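Local coordinates for protein tyrosinase (Aspergillus oryzae, PDB 6JU8) that probably catalyses the copper-dependent oxidation of L-tyrosine and L-dopa by molecular oxygen to L-dopaquinone, a step of melanin biosynthesis, at residues 43-48 / 140-145; 216-221 / 360-365; 387-392 / 446-451. The protein carries 1 engineered substitution. All blocks are in the same frame, centred on the assembly; numbering follows the deposited sequence.

Contact 1 of 3, residues 43-48 / 140-145; sequences LTLFVE and NEAKQW
Leu45 faces Ala142 with their CA atoms 7.2 Å apart, and Phe46 faces Trp145 with 8.7 Å between theirs, where helix 41-55 runs past the end of helix 135-144. The contact has two parts: Leu45 against the last turn of helix 135-144, and an aromatic pair. In the first, the CD1 methyl of Leu45 rests on the backbone of the other helix. Leu45 CD1 lies 3.7 Å from Ala142 N and also touches the CA of Ala142. The same methyl packs beside Ala142 CB at 3.9 Å. Glu141 touches Leu45 as well. In the second part, Trp145 directs the edge of its six-membered ring at the face of Phe46. Trp145 CZ2 stands 3.9 Å above the phenyl plane, over its centre. The ring centroids are 5.2 Å apart and the planes meet at 58°, so this is a tilted edge-to-face stack. Trp145 NE1 also comes near the phenyl ring, 3.9 Å from Phe46 CD2. This indole nitrogen is buried with no hydrogen-bond partner in the model. Both aromatic side chains place CG anti to their own backbone N (chi1 -172° for Phe46, 179° for Trp145), which turns the two rings toward each other. Trp145 is the first residue to leave helical geometry, but its N still bonds to Glu141 O at 2.9 Å. That bond ties the stacking residue to the last turn. No hydrogen bond links the two segments. Beside them, Glu141 OE1 bonds to Gln42 NE2, a further link to helix 41-55. Helix 103-129 adds Ile126 against Leu45, and Ile118 and Met122 against Trp145. Strand 178-182 packs on helix 41-55 through Val179 and Val181, which touch Val47.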
loop_
_atom_site.group_PDB
_atom_site.type_symbol
_atom_site.label_atom_id
_atom_site.label_comp_id
_atom_site.label_asym_id
_atom_site.label_seq_id
_atom_site.Cartn_x
_atom_site.Cartn_y
_atom_site.Cartn_z
ATOM N N LEU A 43 -4.588 -17.153 16.357
ATOM C CA LEU A 43 -4.650 -15.969 15.497
ATOM C C LEU A 43 -5.679 -14.967 16.001
ATOM O O LEU A 43 -5.448 -13.740 16.043
ATOM C CB LEU A 43 -4.982 -16.371 14.058
ATOM C CG LEU A 43 -5.185 -15.228 13.058
ATOM C CD1 LEU A 43 -3.905 -14.413 12.896
ATOM C CD2 LEU A 43 -5.608 -15.783 11.700
ATOM N N THR A 44 -6.845 -15.477 16.409
ATOM C CA THR A 44 -7.856 -14.583 16.976
ATOM C C THR A 44 -7.370 -13.911 18.251
ATOM O O THR A 44 -7.518 -12.700 18.441
ATOM C CB THR A 44 -9.132 -15.392 17.252
ATOM O OG1 THR A 44 -9.658 -15.907 16.021
ATOM C CG2 THR A 44 -10.244 -14.526 17.866
ATOM N N LEU A 45 -6.750 -14.677 19.150
ATOM C CA LEU A 45 -6.234 -14.116 20.396
ATOM C C LEU A 45 -5.217 -13.013 20.123
ATOM O O LEU A 45 -5.198 -11.952 20.752
ATOM C CB LEU A 45 -5.592 -15.248 21.207
ATOM C CG LEU A 45 -6.548 -16.206 21.927
ATOM C CD1 LEU A 45 -5.749 -17.345 22.561
ATOM C CD2 LEU A 45 -7.424 -15.449 22.927
ATOM N N PHE A 46 -4.308 -13.274 19.161
ATOM C CA PHE A 46 -3.234 -12.322 18.909
ATOM C C PHE A 46 -3.827 -11.055 18.297
ATOM O O PHE A 46 -3.539 -9.937 18.732
ATOM C CB PHE A 46 -2.161 -12.956 18.033
ATOM C CG PHE A 46 -0.873 -12.214 17.805
ATOM C CD1 PHE A 46 -0.528 -11.048 18.467
ATOM C CD2 PHE A 46 0.035 -12.713 16.849
ATOM C CE1 PHE A 46 0.677 -10.376 18.228
ATOM C CE2 PHE A 46 1.242 -12.069 16.634
ATOM C CZ PHE A 46 1.577 -10.912 17.320
ATOM N N VAL A 47 -4.701 -11.216 17.302
ATOM C CA VAL A 47 -5.332 -10.040 16.680
ATOM C C VAL A 47 -6.155 -9.240 17.679
ATOM O O VAL A 47 -6.064 -8.008 17.754
ATOM C CB VAL A 47 -6.229 -10.492 15.498
ATOM C CG1 VAL A 47 -7.095 -9.354 15.007
ATOM C CG2 VAL A 47 -5.365 -11.051 14.377
ATOM N N GLU A 48 -6.975 -9.926 18.481
ATOM C CA GLU A 48 -7.872 -9.212 19.381
ATOM C C GLU A 48 -7.081 -8.568 20.514
ATOM O O GLU A 48 -7.376 -7.427 20.878
ATOM C CB GLU A 48 -8.957 -10.137 19.938
ATOM C CG GLU A 48 -9.907 -10.681 18.877
ATOM C CD GLU A 48 -10.971 -9.731 18.386
ATOM O OE1 GLU A 48 -11.052 -8.579 18.839
ATOM O OE2 GLU A 48 -11.770 -10.128 17.514
ATOM N N ASN A 140 -5.943 -22.783 27.087
ATOM C CA ASN A 140 -4.873 -23.660 26.657
ATOM C C ASN A 140 -4.100 -23.058 25.488
ATOM O O ASN A 140 -2.872 -23.103 25.420
ATOM C CB ASN A 140 -5.447 -25.015 26.221
ATOM C CG ASN A 140 -4.324 -25.932 25.769
ATOM O OD1 ASN A 140 -3.597 -26.459 26.617
ATOM N ND2 ASN A 140 -4.171 -26.116 24.460
ATOM N N GLU A 141 -4.848 -22.495 24.527
ATOM C CA GLU A 141 -4.172 -21.889 23.372
ATOM C C GLU A 141 -3.411 -20.630 23.758
ATOM O O GLU A 141 -2.290 -20.414 23.285
ATOM C CB GLU A 141 -5.188 -21.596 22.274
ATOM C CG GLU A 141 -5.797 -22.842 21.669
ATOM C CD GLU A 141 -4.962 -23.541 20.631
ATOM O OE1 GLU A 141 -3.948 -23.003 20.141
ATOM O OE2 GLU A 141 -5.333 -24.671 20.264
ATOM N N ALA A 142 -3.949 -19.777 24.626
ATOM C CA ALA A 142 -3.173 -18.630 25.086
ATOM C C ALA A 142 -1.892 -19.021 25.798
ATOM O O ALA A 142 -0.858 -18.348 25.693
ATOM C CB ALA A 142 -4.005 -17.787 26.056
ATOM N N LYS A 143 -1.954 -20.079 26.586
ATOM C CA LYS A 143 -0.796 -20.536 27.355
ATOM C C LYS A 143 0.258 -21.173 26.468
ATOM O O LYS A 143 1.445 -21.216 26.818
ATOM C CB LYS A 143 -1.260 -21.528 28.430
ATOM C CG LYS A 143 -2.015 -20.832 29.557
ATOM C CD LYS A 143 -2.552 -21.872 30.543
ATOM C CE LYS A 143 -3.430 -21.186 31.586
ATOM N NZ LYS A 143 -3.945 -22.185 32.566
ATOM N N GLN A 144 -0.157 -21.660 25.300
ATOM C CA GLN A 144 0.797 -22.237 24.358
ATOM C C GLN A 144 1.369 -21.155 23.450
ATOM O O GLN A 144 2.471 -21.287 22.920
ATOM C CB GLN A 144 0.136 -23.314 23.509
ATOM C CG GLN A 144 0.292 -24.742 23.996
ATOM C CD GLN A 144 1.740 -25.137 24.243
ATOM O OE1 GLN A 144 2.615 -25.152 23.367
ATOM N NE2 GLN A 144 2.005 -25.478 25.488
ATOM N N TRP A 145 0.632 -20.084 23.205
ATOM C CA TRP A 145 1.052 -19.032 22.300
ATOM C C TRP A 145 2.328 -18.344 22.756
ATOM O O TRP A 145 2.483 -18.053 23.939
ATOM C CB TRP A 145 -0.032 -17.965 22.157
ATOM C CG TRP A 145 0.366 -16.840 21.260
ATOM C CD1 TRP A 145 0.212 -16.799 19.895
ATOM C CD2 TRP A 145 0.978 -15.609 21.660
ATOM N NE1 TRP A 145 0.702 -15.584 19.442
ATOM C CE2 TRP A 145 1.172 -14.849 20.491
ATOM C CE3 TRP A 145 1.377 -15.075 22.901
ATOM C CZ2 TRP A 145 1.746 -13.578 20.538
ATOM C CZ3 TRP A 145 1.949 -13.821 22.940
ATOM C CH2 TRP A 145 2.133 -13.092 21.752
#

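Contact 2 of 3, residues 216-221 / 360-365; sequences TSQKTE and MSSVPV
Gln218 has the most surface buried here, and it lies along Pro364. The two side chains slide past each other in opposite directions. Gln218 OE1 is the closest atom, 3.3 Å from both Pro364 CB and Pro364 CG. Gln218 CD follows at 3.6 Å from Pro364 CB. The glutamine chain is bent at chi2 (-65°), which brings the amide beside the proline ring. The other end of that amide turns back to its own segment. Gln218 NE2 donates to Thr216 O at 3.0 Å, in a bent bond with an angle of 131° at the hydrogen. The donor sits above the carbonyl plane. Val365 flanks the glutamine more loosely, with its CG1 4.5 Å from Gln218 CG. Ser362 OG reaches Gln218 CB at 4.1 Å. Trp75 also touches Gln218, and Pro364 is joined by a backbone hydrogen bond to Ala73. Val363 O accepts a weak hydrogen bond from His71, a copper ligand. The side chain of Pro364 is about 9 Å from a bound copper ion. No hydrogen bond crosses between the segments. The amide oxygen of Gln218 thus lies against proline carbons while NE2 bonds within its own segment, and these segments meet by van der Waals contact alone.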
loop_
_atom_site.group_PDB
_atom_site.type_symbol
_atom_site.label_atom_id
_atom_site.label_comp_id
_atom_site.label_asym_id
_atom_site.label_seq_id
_atom_site.Cartn_x
_atom_site.Cartn_y
_atom_site.Cartn_z
ATOM N N THR A 216 8.415 14.211 16.802
ATOM C CA THR A 216 8.993 15.212 15.912
ATOM C C THR A 216 9.469 14.589 14.609
ATOM O O THR A 216 9.562 13.380 14.472
ATOM C CB THR A 216 10.179 15.926 16.582
ATOM O OG1 THR A 216 11.231 14.994 16.820
ATOM C CG2 THR A 216 9.764 16.495 17.944
ATOM N N SER A 217 9.798 15.453 13.647
ATOM C CA SER A 217 10.640 15.002 12.544
ATOM C C SER A 217 11.955 14.459 13.122
ATOM O O SER A 217 12.330 14.726 14.270
ATOM C CB SER A 217 10.919 16.110 11.550
ATOM O OG SER A 217 11.664 17.189 12.103
ATOM N N GLN A 218 12.636 13.649 12.314
ATOM C CA GLN A 218 13.839 12.962 12.745
ATOM C C GLN A 218 14.951 13.138 11.723
ATOM O O GLN A 218 14.848 12.763 10.554
ATOM C CB GLN A 218 13.528 11.474 12.945
ATOM C CG GLN A 218 12.376 11.228 13.905
ATOM C CD GLN A 218 12.655 11.655 15.327
ATOM O OE1 GLN A 218 13.797 11.689 15.799
ATOM N NE2 GLN A 218 11.590 11.938 16.075
ATOM N N LYS A 219 16.051 13.767 12.125
ATOM C CA LYS A 219 17.117 14.180 11.211
ATOM C C LYS A 219 17.995 12.961 10.902
ATOM O O LYS A 219 18.380 12.255 11.828
ATOM C CB LYS A 219 17.980 15.324 11.739
ATOM C CG LYS A 219 18.890 15.956 10.682
ATOM C CD LYS A 219 19.787 16.989 11.316
ATOM C CE LYS A 219 19.080 18.189 11.906
ATOM N NZ LYS A 219 18.123 18.864 10.997
ATOM N N THR A 220 18.217 12.756 9.613
ATOM C CA THR A 220 18.956 11.592 9.130
ATOM C C THR A 220 19.914 12.041 8.040
ATOM O O THR A 220 19.663 13.040 7.376
ATOM C CB THR A 220 17.995 10.557 8.506
ATOM O OG1 THR A 220 18.692 9.372 8.107
ATOM C CG2 THR A 220 17.363 11.107 7.236
ATOM N N GLU A 221 21.004 11.331 7.833
ATOM C CA GLU A 221 21.921 11.653 6.747
ATOM C C GLU A 221 21.706 10.689 5.579
ATOM O O GLU A 221 21.630 9.467 5.757
ATOM C CB GLU A 221 23.365 11.565 7.227
ATOM C CG GLU A 221 23.735 12.475 8.378
ATOM C CD GLU A 221 23.730 13.939 7.995
ATOM O OE1 GLU A 221 24.466 14.337 7.073
ATOM O OE2 GLU A 221 22.949 14.681 8.617
ATOM N N MET A 360 10.499 1.906 9.866
ATOM C CA MET A 360 11.455 0.895 10.290
ATOM C C MET A 360 12.911 1.290 10.061
ATOM O O MET A 360 13.810 0.697 10.682
ATOM C CB MET A 360 11.161 -0.474 9.665
ATOM C CG MET A 360 10.143 -1.268 10.484
ATOM S SD MET A 360 10.871 -2.014 11.973
ATOM C CE MET A 360 11.829 -3.342 11.226
ATOM N N SER A 361 13.189 2.255 9.191
ATOM C CA SER A 361 14.605 2.609 8.976
ATOM C C SER A 361 15.106 3.655 9.947
ATOM O O SER A 361 16.297 3.981 9.899
ATOM C CB SER A 361 14.833 3.133 7.556
ATOM O OG SER A 361 14.298 4.448 7.461
ATOM N N SER A 362 14.260 4.154 10.822
ATOM C CA SER A 362 14.635 5.283 11.672
ATOM C C SER A 362 14.538 4.860 13.128
ATOM O O SER A 362 13.453 4.569 13.659
ATOM C CB SER A 362 13.665 6.439 11.363
ATOM O OG SER A 362 13.863 7.479 12.299
ATOM N N VAL A 363 15.677 4.789 13.825
ATOM C CA VAL A 363 15.675 4.303 15.219
ATOM C C VAL A 363 14.635 5.009 16.067
ATOM O O VAL A 363 13.918 4.330 16.823
ATOM C CB VAL A 363 17.071 4.446 15.852
ATOM C CG1 VAL A 363 17.028 4.319 17.367
ATOM C CG2 VAL A 363 17.992 3.367 15.276
ATOM N N PRO A 364 14.479 6.333 16.026
ATOM C CA PRO A 364 13.501 6.958 16.909
ATOM C C PRO A 364 12.072 6.474 16.733
ATOM O O PRO A 364 11.304 6.624 17.687
ATOM C CB PRO A 364 13.611 8.450 16.577
ATOM C CG PRO A 364 14.980 8.614 15.988
ATOM C CD PRO A 364 15.283 7.315 15.287
ATOM N N VAL A 365 11.673 5.927 15.580
ATOM C CA VAL A 365 10.276 5.583 15.363
ATOM C C VAL A 365 10.049 4.166 14.876
ATOM O O VAL A 365 8.889 3.797 14.644
ATOM C CB VAL A 365 9.570 6.587 14.419
ATOM C CG1 VAL A 365 9.507 7.971 15.055
ATOM C CG2 VAL A 365 10.257 6.629 13.059
#

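Contact 3 of 3, residues 387-392 / 446-451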
loop_
_atom_site.group_PDB
_atom_site.type_symbol
_atom_site.label_atom_id
_atom_site.label_comp_id
_atom_site.label_asym_id
_atom_site.label_seq_id
_atom_site.Cartn_x
_atom_site.Cartn_y
_atom_site.Cartn_z
ATOM N N GLN A 387 24.348 -18.501 20.658
ATOM C CA GLN A 387 24.756 -18.912 22.008
ATOM C C GLN A 387 24.880 -20.436 22.097
ATOM O O GLN A 387 25.808 -20.952 22.708
ATOM C CB GLN A 387 23.758 -18.444 23.051
ATOM C CG GLN A 387 23.731 -16.945 23.328
ATOM C CD GLN A 387 22.670 -16.681 24.382
ATOM O OE1 GLN A 387 21.567 -16.216 24.069
ATOM N NE2 GLN A 387 22.955 -17.017 25.636
ATOM N N THR A 388 23.941 -21.142 21.494
ATOM C CA THR A 388 23.923 -22.605 21.547
ATOM C C THR A 388 25.192 -23.208 20.969
ATOM O O THR A 388 25.714 -24.177 21.528
ATOM C CB THR A 388 22.686 -23.131 20.800
ATOM O OG1 THR A 388 21.489 -22.691 21.490
ATOM C CG2 THR A 388 22.651 -24.644 20.769
ATOM N N VAL A 389 25.686 -22.628 19.860
ATOM C CA VAL A 389 26.875 -23.213 19.238
ATOM C C VAL A 389 28.158 -22.476 19.609
ATOM O O VAL A 389 29.230 -22.835 19.104
ATOM C CB VAL A 389 26.689 -23.328 17.713
ATOM C CG1 VAL A 389 25.468 -24.194 17.423
ATOM C CG2 VAL A 389 26.490 -21.974 17.043
ATOM N N ASN A 390 28.085 -21.523 20.536
ATOM C CA ASN A 390 29.248 -20.807 21.072
ATOM C C ASN A 390 29.139 -20.678 22.583
ATOM O O ASN A 390 29.205 -19.606 23.158
ATOM C CB ASN A 390 29.382 -19.425 20.432
ATOM C CG ASN A 390 29.724 -19.499 18.964
ATOM O OD1 ASN A 390 30.876 -19.660 18.575
ATOM N ND2 ASN A 390 28.697 -19.438 18.128
ATOM N N SER A 391 28.956 -21.833 23.237
ATOM C CA SER A 391 28.824 -21.830 24.686
ATOM C C SER A 391 30.042 -21.164 25.333
ATOM O O SER A 391 31.180 -21.424 24.934
ATOM C CB SER A 391 28.718 -23.265 25.228
ATOM O OG SER A 391 28.527 -23.237 26.631
ATOM N N GLY A 392 29.783 -20.355 26.345
ATOM C CA GLY A 392 30.884 -19.711 27.042
ATOM C C GLY A 392 31.275 -18.355 26.488
ATOM O O GLY A 392 31.981 -17.617 27.177
ATOM N N SER A 446 21.875 -31.589 19.099
ATOM C CA SER A 446 22.433 -32.492 18.114
ATOM C C SER A 446 21.986 -32.160 16.693
ATOM O O SER A 446 22.571 -32.663 15.733
ATOM C CB SER A 446 22.009 -33.948 18.400
ATOM O OG SER A 446 22.543 -34.404 19.630
ATOM N N ARG A 447 20.924 -31.381 16.578
ATOM C CA ARG A 447 20.276 -31.137 15.295
ATOM C C ARG A 447 20.591 -29.750 14.766
ATOM O O ARG A 447 20.381 -29.444 13.590
ATOM C CB ARG A 447 18.758 -31.283 15.508
ATOM C CG ARG A 447 17.948 -31.360 14.199
ATOM C CD ARG A 447 16.526 -31.748 14.592
ATOM N NE ARG A 447 15.610 -31.808 13.445
ATOM C CZ ARG A 447 14.514 -32.550 13.484
ATOM N NH1 ARG A 447 14.181 -33.258 14.550
ATOM N NH2 ARG A 447 13.720 -32.580 12.440
ATOM N N ILE A 448 21.048 -28.852 15.641
ATOM C CA ILE A 448 21.049 -27.432 15.267
ATOM C C ILE A 448 21.938 -27.118 14.085
ATOM O O ILE A 448 21.566 -26.284 13.233
ATOM C CB ILE A 448 21.340 -26.544 16.490
ATOM C CG1 ILE A 448 21.053 -25.070 16.176
ATOM C CG2 ILE A 448 22.727 -26.707 17.074
ATOM C CD1 ILE A 448 21.023 -24.193 17.393
ATOM N N ARG A 449 23.120 -27.721 13.987
ATOM C CA ARG A 449 24.028 -27.340 12.895
ATOM C C ARG A 449 23.461 -27.768 11.557
ATOM O O ARG A 449 23.540 -27.089 10.535
ATOM C CB ARG A 449 25.429 -27.884 13.177
ATOM C CG ARG A 449 26.050 -27.228 14.411
ATOM C CD ARG A 449 27.566 -27.417 14.384
ATOM N NE ARG A 449 28.231 -26.363 15.133
ATOM C CZ ARG A 449 28.857 -25.321 14.592
ATOM N NH1 ARG A 449 28.916 -25.169 13.275
ATOM N NH2 ARG A 449 29.424 -24.425 15.381
ATOM N N LYS A 450 22.818 -28.939 11.532
ATOM C CA LYS A 450 22.127 -29.416 10.342
ATOM C C LYS A 450 20.966 -28.499 9.966
ATOM O O LYS A 450 20.778 -28.154 8.792
ATOM C CB LYS A 450 21.612 -30.839 10.558
ATOM N N GLU A 451 20.159 -28.094 10.955
ATOM C CA GLU A 451 19.028 -27.218 10.671
ATOM C C GLU A 451 19.500 -25.874 10.133
ATOM O O GLU A 451 18.894 -25.329 9.216
ATOM C CB GLU A 451 18.171 -27.060 11.927
ATOM C CG GLU A 451 16.890 -26.295 11.653
ATOM C CD GLU A 451 15.827 -26.378 12.737
ATOM O OE1 GLU A 451 15.911 -27.263 13.629
ATOM O OE2 GLU A 451 14.866 -25.572 12.646
#
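Val389 overlaps two residues of helix 448-456, the last of this chain: Ile448 and Arg449. Its CG1 methyl meets the CG2 branch of Ile448 at 3.7 Å, and the two side chains cross at a slant. Arg449 comes to the same valine. Arg449 NH2 is 3.8 Å from Val389 CB, and the guanidinium stands obliquely to it. Arg449 NE comes within 4.2 Å of Val389 CG1. The arginine is extended from CG to NE, which brings NE and NH2 alongside Val389. This is a van der Waals approach, with no hydrogen bond between the segments. Two conformers of Arg449 are deposited, so its part of the contact is less certain than that of Ile448.

Ile448 uses its other branch on Thr388. Its CG1 is anti to the backbone N (chi1 -168°) and carries CD1 to the threonine, while CG2 is left for the valine. Ile448 CD1 lies 3.8 Å from Thr388 CG2 and touches Thr388 CB as well. The isoleucine thus spreads across two neighbouring residues. Thr388 OG1 bonds back to Ala384 O in the preceding turn of helix 371-389, and CG2 meets the isoleucine. Thr388 is also touched by Trp432 and Thr442 from loops. Ile448 is buried, whereas Arg449 is exposed at the margin.

The arrangement is mainly apolar packing of helix on helix. The last turns of helix 371-389, whose His376 binds copper in the di-copper fold of tyrosinases, meet the start of helix 448-456.

The three contacts are separate: no two of them touch, and their centres are 30 to 36 Å apart. The nearest atoms of contacts 1 and 2 are about 14 Å apart, those of contacts 1 and 3 about 16 Å, and those of contacts 2 and 3 about 21 Å. Contact 2 lies across the centre of the chain from each of the others. Both its segments fall within the common central domain of tyrosinase. It is also the one nearest the di-copper site, with the side chain of Pro364 about 7 Å from that of His71. Contacts 1 and 3 lie away from the copper ligands. Contact 3 is still connected to the site through helix 371-389, which carries His376.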